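Local atomic coordinates of 2,3-dihydroxy-2,3-dihydrophenylpropionate dehydrogenase (Pseudomonas sp. MC1, PDB entry 5XTF), a protein that catalyses the NAD(+)-dependent oxidation of naphthalene cis-dihydrodiol to 1,2-dihydroxynaphthalene, an early step in the breakdown of aromatic hydrocarbons. Residues 67-75 against 86-95; 149-157 against 249-257. All coordinates share one frame; numbering follows the deposited sequence.

Interaction 1 (67-75 with 86-95) and interaction 2 (149-157 with 249-257) each lay a helix antiparallel against a strand of the same parallel Rossmann sheet, in which strands 49-54, 25-28 and 100-103 lie between strands 72-75 and 153-157. Their centres are 18 Å apart and their nearest atoms about 6 Å, without touching. In both, an arginine near or just beyond the C-terminal end of the helix grips backbone carbonyl oxygen just before the strand. Both also approach the NAD(+) site, which is empty in this chain: the side chain of Leu87 comes within about 7 Å of that of Val78, whereas the side chain of Thr157 is about 3 Å from that of Asn104.

Interaction 1: residues 67-75 against 86-95; sequences FKDALEIVV and KLIKQTIDRF
Arg94, near the C-terminal end of its helix, reaches over the residues that lead into strand 72-75 and gathers their oxygens. Its NH2 donates to Asp69 O at 2.7 Å, an N-H...O angle of 159° making this a nearly straight bond close to the guanidinium plane. NH1 is shared: it forms a salt bridge with Glu72 OE1 at 2.9 Å, lying in the same plane, and also donates to Leu71 O at 3.1 Å from above that carbonyl's plane. One planar cation thus satisfies two backbone acceptors and a carboxylate, a role that suits arginine, with its several N-H groups in one plane. A bend at the second torsion (chi2 77°) lays the Arg94 chain beside Glu72, and the carboxylate stands almost perpendicular to the guanidinium. Glu72 points CG away from its backbone N (chi1 -166°), and its chain crosses that of Gln90, whose amide orientation is doubtful.

Phe95 closes the same end. The CG of Arg94 sits over the centre of its ring, whose edge receives Ala70 O at CZ, 3.6 Å away. Toward the other end the polar grip gives way to apolar packing: Val74, branched and suited to a strand, sets CG2 against the backbone of Leu87 (3.8 Å from CA) and the Gln90 side chain, while CG1 meets the aliphatic part of Lys86. On the helix itself, Thr91 OG1 donates to Leu87 O at 2.7 Å and is also bonded to Ser51, so this buried hydroxyl is well satisfied.

Strand 72-75 is the outermost strand at this end of the sheet, backbone-bonded to strand 49-54. Packing of the following helix antiparallel to it is characteristic of the Rossmann fold of short-chain dehydrogenases, where such a helix is part of a beta-alpha-beta crossover.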
loop_
_atom_site.group_PDB
_atom_site.type_symbol
_atom_site.label_atom_id
_atom_site.label_comp_id
_atom_site.label_asym_id
_atom_site.label_seq_id
_atom_site.Cartn_x
_atom_site.Cartn_y
_atom_site.Cartn_z
ATOM N N PHE B 67 1.319 0.973 -41.221
ATOM C CA PHE B 67 -0.129 1.106 -41.229
ATOM C C PHE B 67 -0.644 2.025 -42.318
ATOM O O PHE B 67 -1.857 2.279 -42.359
ATOM C CB PHE B 67 -0.631 1.616 -39.872
ATOM C CG PHE B 67 -0.342 0.687 -38.736
ATOM C CD1 PHE B 67 -1.112 -0.442 -38.546
ATOM C CD2 PHE B 67 0.699 0.937 -37.866
ATOM C CE1 PHE B 67 -0.846 -1.313 -37.512
ATOM C CE2 PHE B 67 0.967 0.074 -36.825
ATOM C CZ PHE B 67 0.192 -1.059 -36.654
ATOM N N LYS B 68 0.235 2.545 -43.179
ATOM C CA LYS B 68 -0.160 3.419 -44.278
ATOM C C LYS B 68 -0.845 4.667 -43.749
ATOM O O LYS B 68 -0.207 5.515 -43.124
ATOM C CB LYS B 68 -1.079 2.679 -45.264
ATOM C CG LYS B 68 -0.362 1.577 -46.012
ATOM C CD LYS B 68 -1.304 0.535 -46.591
ATOM C CE LYS B 68 -0.514 -0.641 -47.168
ATOM N NZ LYS B 68 -1.387 -1.761 -47.629
ATOM N N ASP B 69 -2.145 4.788 -44.001
ATOM C CA ASP B 69 -2.912 5.949 -43.568
ATOM C C ASP B 69 -4.079 5.574 -42.673
ATOM O O ASP B 69 -4.958 6.416 -42.437
ATOM C CB ASP B 69 -3.414 6.728 -44.784
ATOM C CG ASP B 69 -2.470 7.827 -45.180
ATOM O OD1 ASP B 69 -1.865 8.440 -44.265
ATOM O OD2 ASP B 69 -2.324 8.064 -46.400
ATOM N N ALA B 70 -4.118 4.326 -42.178
ATOM C CA ALA B 70 -5.192 3.922 -41.275
ATOM C C ALA B 70 -5.148 4.691 -39.948
ATOM O O ALA B 70 -6.193 4.868 -39.308
ATOM C CB ALA B 70 -5.140 2.413 -41.036
ATOM N N LEU B 71 -3.972 5.170 -39.532
ATOM C CA LEU B 71 -3.851 5.892 -38.275
ATOM C C LEU B 71 -4.025 7.384 -38.501
ATOM O O LEU B 71 -3.880 7.899 -39.611
ATOM C CB LEU B 71 -2.495 5.648 -37.608
ATOM C CG LEU B 71 -2.071 4.195 -37.455
ATOM C CD1 LEU B 71 -0.727 4.122 -36.782
ATOM C CD2 LEU B 71 -3.112 3.392 -36.694
ATOM N N GLU B 72 -4.351 8.074 -37.423
ATOM C CA GLU B 72 -4.260 9.520 -37.363
ATOM C C GLU B 72 -3.049 9.817 -36.499
ATOM O O GLU B 72 -2.968 9.330 -35.370
ATOM C CB GLU B 72 -5.533 10.125 -36.774
ATOM C CG GLU B 72 -5.677 11.620 -36.981
ATOM C CD GLU B 72 -5.761 12.011 -38.460
ATOM O OE1 GLU B 72 -6.344 11.245 -39.267
ATOM O OE2 GLU B 72 -5.251 13.089 -38.815
ATOM N N ILE B 73 -2.098 10.572 -37.030
ATOM C CA ILE B 73 -0.808 10.771 -36.381
ATOM C C ILE B 73 -0.557 12.262 -36.229
ATOM O O ILE B 73 -0.759 13.034 -37.169
ATOM C CB ILE B 73 0.336 10.096 -37.162
ATOM C CG1 ILE B 73 0.064 8.596 -37.309
ATOM C CG2 ILE B 73 1.688 10.352 -36.487
ATOM C CD1 ILE B 73 1.048 7.857 -38.217
ATOM N N VAL B 74 -0.150 12.665 -35.035
ATOM C CA VAL B 74 0.307 14.017 -34.750
ATOM C C VAL B 74 1.746 13.903 -34.271
ATOM O O VAL B 74 2.050 13.059 -33.417
ATOM C CB VAL B 74 -0.567 14.708 -33.686
ATOM C CG1 VAL B 74 0.046 16.017 -33.271
ATOM C CG2 VAL B 74 -1.985 14.906 -34.189
ATOM N N VAL B 75 2.630 14.721 -34.842
ATOM C CA VAL B 75 4.031 14.789 -34.441
ATOM C C VAL B 75 4.210 16.025 -33.574
ATOM O O VAL B 75 3.843 17.131 -33.998
ATOM C CB VAL B 75 4.966 14.862 -35.661
ATOM C CG1 VAL B 75 6.396 15.080 -35.191
ATOM C CG2 VAL B 75 4.839 13.621 -36.558
ATOM N N LYS B 86 -4.677 19.204 -30.321
ATOM C CA LYS B 86 -4.601 18.823 -31.727
ATOM C C LYS B 86 -4.807 17.324 -31.901
ATOM O O LYS B 86 -5.612 16.889 -32.738
ATOM C CB LYS B 86 -3.255 19.267 -32.288
ATOM C CG LYS B 86 -3.079 19.143 -33.792
ATOM C CD LYS B 86 -1.729 19.780 -34.140
ATOM C CE LYS B 86 -1.074 19.184 -35.371
ATOM N NZ LYS B 86 -2.098 18.742 -36.322
ATOM N N LEU B 87 -4.108 16.519 -31.089
ATOM C CA LEU B 87 -4.286 15.065 -31.116
ATOM C C LEU B 87 -5.752 14.685 -30.973
ATOM O O LEU B 87 -6.297 13.921 -31.781
ATOM C CB LEU B 87 -3.464 14.413 -30.004
ATOM C CG LEU B 87 -3.525 12.886 -29.875
ATOM C CD1 LEU B 87 -2.732 12.245 -30.963
ATOM C CD2 LEU B 87 -2.999 12.423 -28.500
ATOM N N ILE B 88 -6.419 15.233 -29.958
ATOM C CA ILE B 88 -7.834 14.936 -29.781
ATOM C C ILE B 88 -8.639 15.431 -30.982
ATOM O O ILE B 88 -9.440 14.688 -31.556
ATOM C CB ILE B 88 -8.353 15.539 -28.468
ATOM C CG1 ILE B 88 -7.505 15.038 -27.287
ATOM C CG2 ILE B 88 -9.832 15.202 -28.283
ATOM C CD1 ILE B 88 -7.285 13.529 -27.259
ATOM N N LYS B 89 -8.443 16.696 -31.370
ATOM C CA LYS B 89 -9.266 17.275 -32.427
ATOM C C LYS B 89 -9.174 16.452 -33.714
ATOM O O LYS B 89 -10.193 16.136 -34.341
ATOM C CB LYS B 89 -8.863 18.728 -32.669
ATOM C CG LYS B 89 -9.834 19.468 -33.584
ATOM C CD LYS B 89 -9.366 20.889 -33.902
ATOM C CE LYS B 89 -10.521 21.722 -34.463
ATOM N NZ LYS B 89 -11.247 21.035 -35.584
ATOM N N GLN B 90 -7.959 16.056 -34.097
ATOM C CA GLN B 90 -7.813 15.219 -35.283
ATOM C C GLN B 90 -8.479 13.870 -35.095
ATOM O O GLN B 90 -9.001 13.292 -36.063
ATOM C CB GLN B 90 -6.339 15.011 -35.610
ATOM C CG GLN B 90 -5.655 16.205 -36.245
ATOM C CD GLN B 90 -4.352 15.816 -36.925
ATOM O OE1 GLN B 90 -4.119 14.653 -37.246
ATOM N NE2 GLN B 90 -3.536 16.797 -37.219
ATOM N N THR B 91 -8.442 13.333 -33.872
ATOM C CA THR B 91 -9.068 12.040 -33.633
ATOM C C THR B 91 -10.566 12.109 -33.919
ATOM O O THR B 91 -11.119 11.251 -34.619
ATOM C CB THR B 91 -8.810 11.573 -32.194
ATOM O OG1 THR B 91 -7.401 11.423 -31.963
ATOM C CG2 THR B 91 -9.491 10.241 -31.958
ATOM N N ILE B 92 -11.223 13.151 -33.409
ATOM C CA ILE B 92 -12.663 13.307 -33.569
ATOM C C ILE B 92 -13.015 13.530 -35.036
ATOM O O ILE B 92 -13.937 12.904 -35.572
ATOM C CB ILE B 92 -13.163 14.465 -32.688
ATOM C CG1 ILE B 92 -12.744 14.225 -31.236
ATOM C CG2 ILE B 92 -14.669 14.624 -32.813
ATOM C CD1 ILE B 92 -13.129 12.834 -30.694
ATOM N N ASP B 93 -12.273 14.420 -35.704
ATOM C CA ASP B 93 -12.538 14.723 -37.108
ATOM C C ASP B 93 -12.320 13.505 -37.986
ATOM O O ASP B 93 -13.095 13.252 -38.910
ATOM C CB ASP B 93 -11.653 15.875 -37.565
ATOM C CG ASP B 93 -12.023 17.181 -36.893
ATOM O OD1 ASP B 93 -13.171 17.289 -36.392
ATOM O OD2 ASP B 93 -11.178 18.105 -36.879
ATOM N N ARG B 94 -11.290 12.726 -37.694
ATOM C CA ARG B 94 -11.033 11.534 -38.479
ATOM C C ARG B 94 -11.952 10.384 -38.084
ATOM O O ARG B 94 -12.398 9.622 -38.950
ATOM C CB ARG B 94 -9.571 11.128 -38.327
ATOM C CG ARG B 94 -9.242 9.821 -38.991
ATOM C CD ARG B 94 -9.134 10.010 -40.474
ATOM N NE ARG B 94 -8.906 8.740 -41.145
ATOM C CZ ARG B 94 -7.709 8.180 -41.274
ATOM N NH1 ARG B 94 -6.636 8.784 -40.763
ATOM N NH2 ARG B 94 -7.589 7.019 -41.911
ATOM N N PHE B 95 -12.255 10.228 -36.793
ATOM C CA PHE B 95 -12.996 9.055 -36.347
ATOM C C PHE B 95 -14.327 9.355 -35.668
ATOM O O PHE B 95 -15.085 8.415 -35.403
ATOM C CB PHE B 95 -12.133 8.205 -35.396
ATOM C CG PHE B 95 -10.880 7.657 -36.037
ATOM C CD1 PHE B 95 -10.957 6.832 -37.156
ATOM C CD2 PHE B 95 -9.629 7.956 -35.511
ATOM C CE1 PHE B 95 -9.800 6.326 -37.750
ATOM C CE2 PHE B 95 -8.474 7.453 -36.087
ATOM C CZ PHE B 95 -8.552 6.642 -37.211
#

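Interaction 2: residues 149-157 against 249-257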
loop_
_atom_site.group_PDB
_atom_site.type_symbol
_atom_site.label_atom_id
_atom_site.label_comp_id
_atom_site.label_asym_id
_atom_site.label_seq_id
_atom_site.Cartn_x
_atom_site.Cartn_y
_atom_site.Cartn_z
ATOM N N LYS B 149 -18.748 12.133 -23.524
ATOM C CA LYS B 149 -19.772 11.819 -24.512
ATOM C C LYS B 149 -19.853 10.330 -24.769
ATOM O O LYS B 149 -20.922 9.814 -25.104
ATOM C CB LYS B 149 -19.481 12.544 -25.818
ATOM C CG LYS B 149 -19.594 14.063 -25.746
ATOM C CD LYS B 149 -19.399 14.599 -27.159
ATOM C CE LYS B 149 -19.013 16.050 -27.206
ATOM N NZ LYS B 149 -19.058 16.516 -28.620
ATOM N N THR B 150 -18.748 9.616 -24.609
ATOM C CA THR B 150 -18.758 8.175 -24.798
ATOM C C THR B 150 -18.707 7.419 -23.478
ATOM O O THR B 150 -18.717 6.180 -23.493
ATOM C CB THR B 150 -17.577 7.761 -25.674
ATOM O OG1 THR B 150 -16.360 8.145 -25.013
ATOM C CG2 THR B 150 -17.647 8.469 -27.044
ATOM N N ASN B 151 -18.654 8.136 -22.349
ATOM C CA ASN B 151 -18.393 7.568 -21.032
ATOM C C ASN B 151 -17.231 6.583 -21.120
ATOM O O ASN B 151 -17.348 5.386 -20.833
ATOM C CB ASN B 151 -19.655 6.927 -20.451
ATOM C CG ASN B 151 -20.730 7.953 -20.119
ATOM O OD1 ASN B 151 -20.602 9.165 -20.397
ATOM N ND2 ASN B 151 -21.814 7.468 -19.532
ATOM N N GLY B 152 -16.100 7.113 -21.553
ATOM C CA GLY B 152 -14.960 6.305 -21.908
ATOM C C GLY B 152 -14.026 6.089 -20.749
ATOM O O GLY B 152 -14.401 6.229 -19.582
ATOM N N SER B 153 -12.780 5.745 -21.069
ATOM C CA SER B 153 -11.820 5.515 -20.001
ATOM C C SER B 153 -10.491 6.210 -20.282
ATOM O O SER B 153 -10.228 6.712 -21.380
ATOM C CB SER B 153 -11.606 4.007 -19.764
ATOM O OG SER B 153 -10.924 3.400 -20.839
ATOM N N VAL B 154 -9.657 6.245 -19.238
ATOM C CA VAL B 154 -8.274 6.691 -19.302
ATOM C C VAL B 154 -7.387 5.566 -18.795
ATOM O O VAL B 154 -7.732 4.889 -17.821
ATOM C CB VAL B 154 -8.056 7.966 -18.464
ATOM C CG1 VAL B 154 -6.611 8.378 -18.509
ATOM C CG2 VAL B 154 -8.932 9.063 -18.974
ATOM N N VAL B 155 -6.247 5.361 -19.448
ATOM C CA VAL B 155 -5.198 4.486 -18.934
ATOM C C VAL B 155 -3.912 5.280 -18.936
ATOM O O VAL B 155 -3.532 5.838 -19.972
ATOM C CB VAL B 155 -5.017 3.200 -19.753
ATOM C CG1 VAL B 155 -4.082 2.250 -19.009
ATOM C CG2 VAL B 155 -6.355 2.544 -20.030
ATOM N N MET B 156 -3.254 5.351 -17.782
ATOM C CA MET B 156 -1.956 5.979 -17.657
ATOM C C MET B 156 -0.882 4.916 -17.498
ATOM O O MET B 156 -1.106 3.856 -16.903
ATOM C CB MET B 156 -1.907 6.931 -16.461
ATOM C CG MET B 156 -2.722 8.203 -16.638
ATOM S SD MET B 156 -2.878 9.136 -15.098
ATOM C CE MET B 156 -4.421 8.520 -14.446
ATOM N N THR B 157 0.285 5.201 -18.041
ATOM C CA THR B 157 1.457 4.388 -17.771
ATOM C C THR B 157 2.102 4.901 -16.482
ATOM O O THR B 157 2.568 6.049 -16.416
ATOM C CB THR B 157 2.431 4.437 -18.952
ATOM O OG1 THR B 157 1.832 3.827 -20.108
ATOM C CG2 THR B 157 3.728 3.730 -18.617
ATOM N N PRO B 249 -2.495 -5.820 -20.147
ATOM C CA PRO B 249 -3.264 -5.048 -19.152
ATOM C C PRO B 249 -3.901 -3.791 -19.721
ATOM O O PRO B 249 -5.015 -3.429 -19.310
ATOM C CB PRO B 249 -2.219 -4.702 -18.072
ATOM C CG PRO B 249 -1.142 -5.735 -18.232
ATOM C CD PRO B 249 -1.105 -6.043 -19.708
ATOM N N TYR B 250 -3.228 -3.113 -20.658
ATOM C CA TYR B 250 -3.834 -1.939 -21.276
ATOM C C TYR B 250 -5.113 -2.311 -22.012
ATOM O O TYR B 250 -6.132 -1.628 -21.879
ATOM C CB TYR B 250 -2.856 -1.275 -22.238
ATOM C CG TYR B 250 -1.642 -0.641 -21.605
ATOM C CD1 TYR B 250 -1.598 0.721 -21.343
ATOM C CD2 TYR B 250 -0.522 -1.399 -21.329
ATOM C CE1 TYR B 250 -0.479 1.301 -20.809
ATOM C CE2 TYR B 250 0.600 -0.838 -20.798
ATOM C CZ TYR B 250 0.624 0.510 -20.530
ATOM O OH TYR B 250 1.776 1.054 -19.988
ATOM N N LEU B 251 -5.082 -3.407 -22.772
ATOM C CA LEU B 251 -6.256 -3.833 -23.526
ATOM C C LEU B 251 -7.419 -4.157 -22.602
ATOM O O LEU B 251 -8.558 -3.760 -22.866
ATOM C CB LEU B 251 -5.910 -5.048 -24.376
ATOM C CG LEU B 251 -5.027 -4.819 -25.591
ATOM C CD1 LEU B 251 -4.608 -6.188 -26.119
ATOM C CD2 LEU B 251 -5.799 -4.039 -26.654
ATOM N N LEU B 252 -7.151 -4.907 -21.525
ATOM C CA LEU B 252 -8.169 -5.182 -20.516
ATOM C C LEU B 252 -8.756 -3.889 -19.955
ATOM O O LEU B 252 -9.981 -3.743 -19.850
ATOM C CB LEU B 252 -7.556 -6.018 -19.386
ATOM C CG LEU B 252 -8.340 -6.772 -18.298
ATOM C CD1 LEU B 252 -7.377 -7.097 -17.164
ATOM C CD2 LEU B 252 -9.543 -6.041 -17.737
ATOM N N LEU B 253 -7.891 -2.947 -19.561
ATOM C CA LEU B 253 -8.359 -1.726 -18.899
ATOM C C LEU B 253 -9.141 -0.805 -19.837
ATOM O O LEU B 253 -9.990 -0.034 -19.375
ATOM C CB LEU B 253 -7.179 -0.966 -18.284
ATOM C CG LEU B 253 -6.433 -1.601 -17.104
ATOM C CD1 LEU B 253 -5.199 -0.758 -16.734
ATOM C CD2 LEU B 253 -7.331 -1.778 -15.896
ATOM N N ALA B 254 -8.871 -0.847 -21.137
ATOM C CA ALA B 254 -9.630 -0.032 -22.087
ATOM C C ALA B 254 -10.912 -0.701 -22.575
ATOM O O ALA B 254 -11.835 -0.002 -23.005
ATOM C CB ALA B 254 -8.759 0.326 -23.295
ATOM N N SER B 255 -10.993 -2.024 -22.530
ATOM C CA SER B 255 -12.151 -2.721 -23.065
ATOM C C SER B 255 -13.415 -2.365 -22.286
ATOM O O SER B 255 -13.462 -2.484 -21.055
ATOM C CB SER B 255 -11.899 -4.224 -23.024
ATOM O OG SER B 255 -13.106 -4.923 -22.813
ATOM N N ARG B 256 -14.443 -1.905 -23.003
ATOM C CA ARG B 256 -15.708 -1.624 -22.339
ATOM C C ARG B 256 -16.390 -2.889 -21.878
ATOM O O ARG B 256 -17.253 -2.827 -21.004
ATOM C CB ARG B 256 -16.656 -0.886 -23.263
ATOM C CG ARG B 256 -16.269 0.519 -23.559
ATOM C CD ARG B 256 -17.186 1.038 -24.651
ATOM N NE ARG B 256 -16.818 2.393 -25.031
ATOM C CZ ARG B 256 -17.226 3.466 -24.374
ATOM N NH1 ARG B 256 -18.006 3.314 -23.317
ATOM N NH2 ARG B 256 -16.853 4.676 -24.760
ATOM N N LYS B 257 -16.048 -4.031 -22.463
ATOM C CA LYS B 257 -16.628 -5.288 -22.015
ATOM C C LYS B 257 -15.884 -5.811 -20.793
ATOM O O LYS B 257 -16.451 -5.927 -19.703
ATOM C CB LYS B 257 -16.599 -6.321 -23.156
ATOM C CG LYS B 257 -16.609 -5.693 -24.555
ATOM C CD LYS B 257 -16.975 -6.697 -25.658
ATOM C CE LYS B 257 -15.910 -7.784 -25.823
ATOM N NZ LYS B 257 -14.535 -7.215 -25.984
HETATM O O HOH W 1 -8.968 2.623 -17.851
#
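Tyr250 and Thr157 meet through their hydroxyls: Tyr250 OH donates to Thr157 OG1 at 2.8 Å, in the plane of the phenol ring and at its edge. Thr157 places OG1 beside its backbone N (chi1 -65°), where the oxygen faces both Tyr250 and Asn104 OD1, to which it is also hydrogen-bonded. A tyrosine fits here because its long, rigid ring spans the distance from helix to strand while offering a polar end. On the way, its CD1 packs 3.7 Å from CG1 of Val155.

That valine lies at the apolar centre of the contact. Its branch points one methyl, CG1, away from the backbone N (chi1 -170°), between Tyr250 and Leu253, whose CD1 is 3.9 Å off; CG2 reaches CB of Leu253 instead. Val155 and Leu253 cross at about a right angle. Beside them a water donates to Val154 O at 2.6 Å and to Leu253 O, bridging strand and helix backbones.

Arg256, just beyond the helix, stretches an extended chain across to the residues before the strand, carrying its guanidinium to the turn there. NH1 and NH2 both grip Thr150 O end-on, NH2 at 2.7 Å and NH1 at 3.0 Å, the latter almost in line with the carbonyl bond. NH2 is also paired with Asp99 and NE is bonded to Gln24, so this partly exposed cation is held from several sides. The hydroxyl of Thr150, OG1, is hydrogen-bonded to Leu98 O.

Helix 248-254 runs antiparallel to strand 153-157 and lies also against strand 195-201 next to it and 266-269 beyond. This is the helix-on-sheet layering of the Rossmann fold, with Thr157 and Tyr250 close to residues of its NAD(+) site.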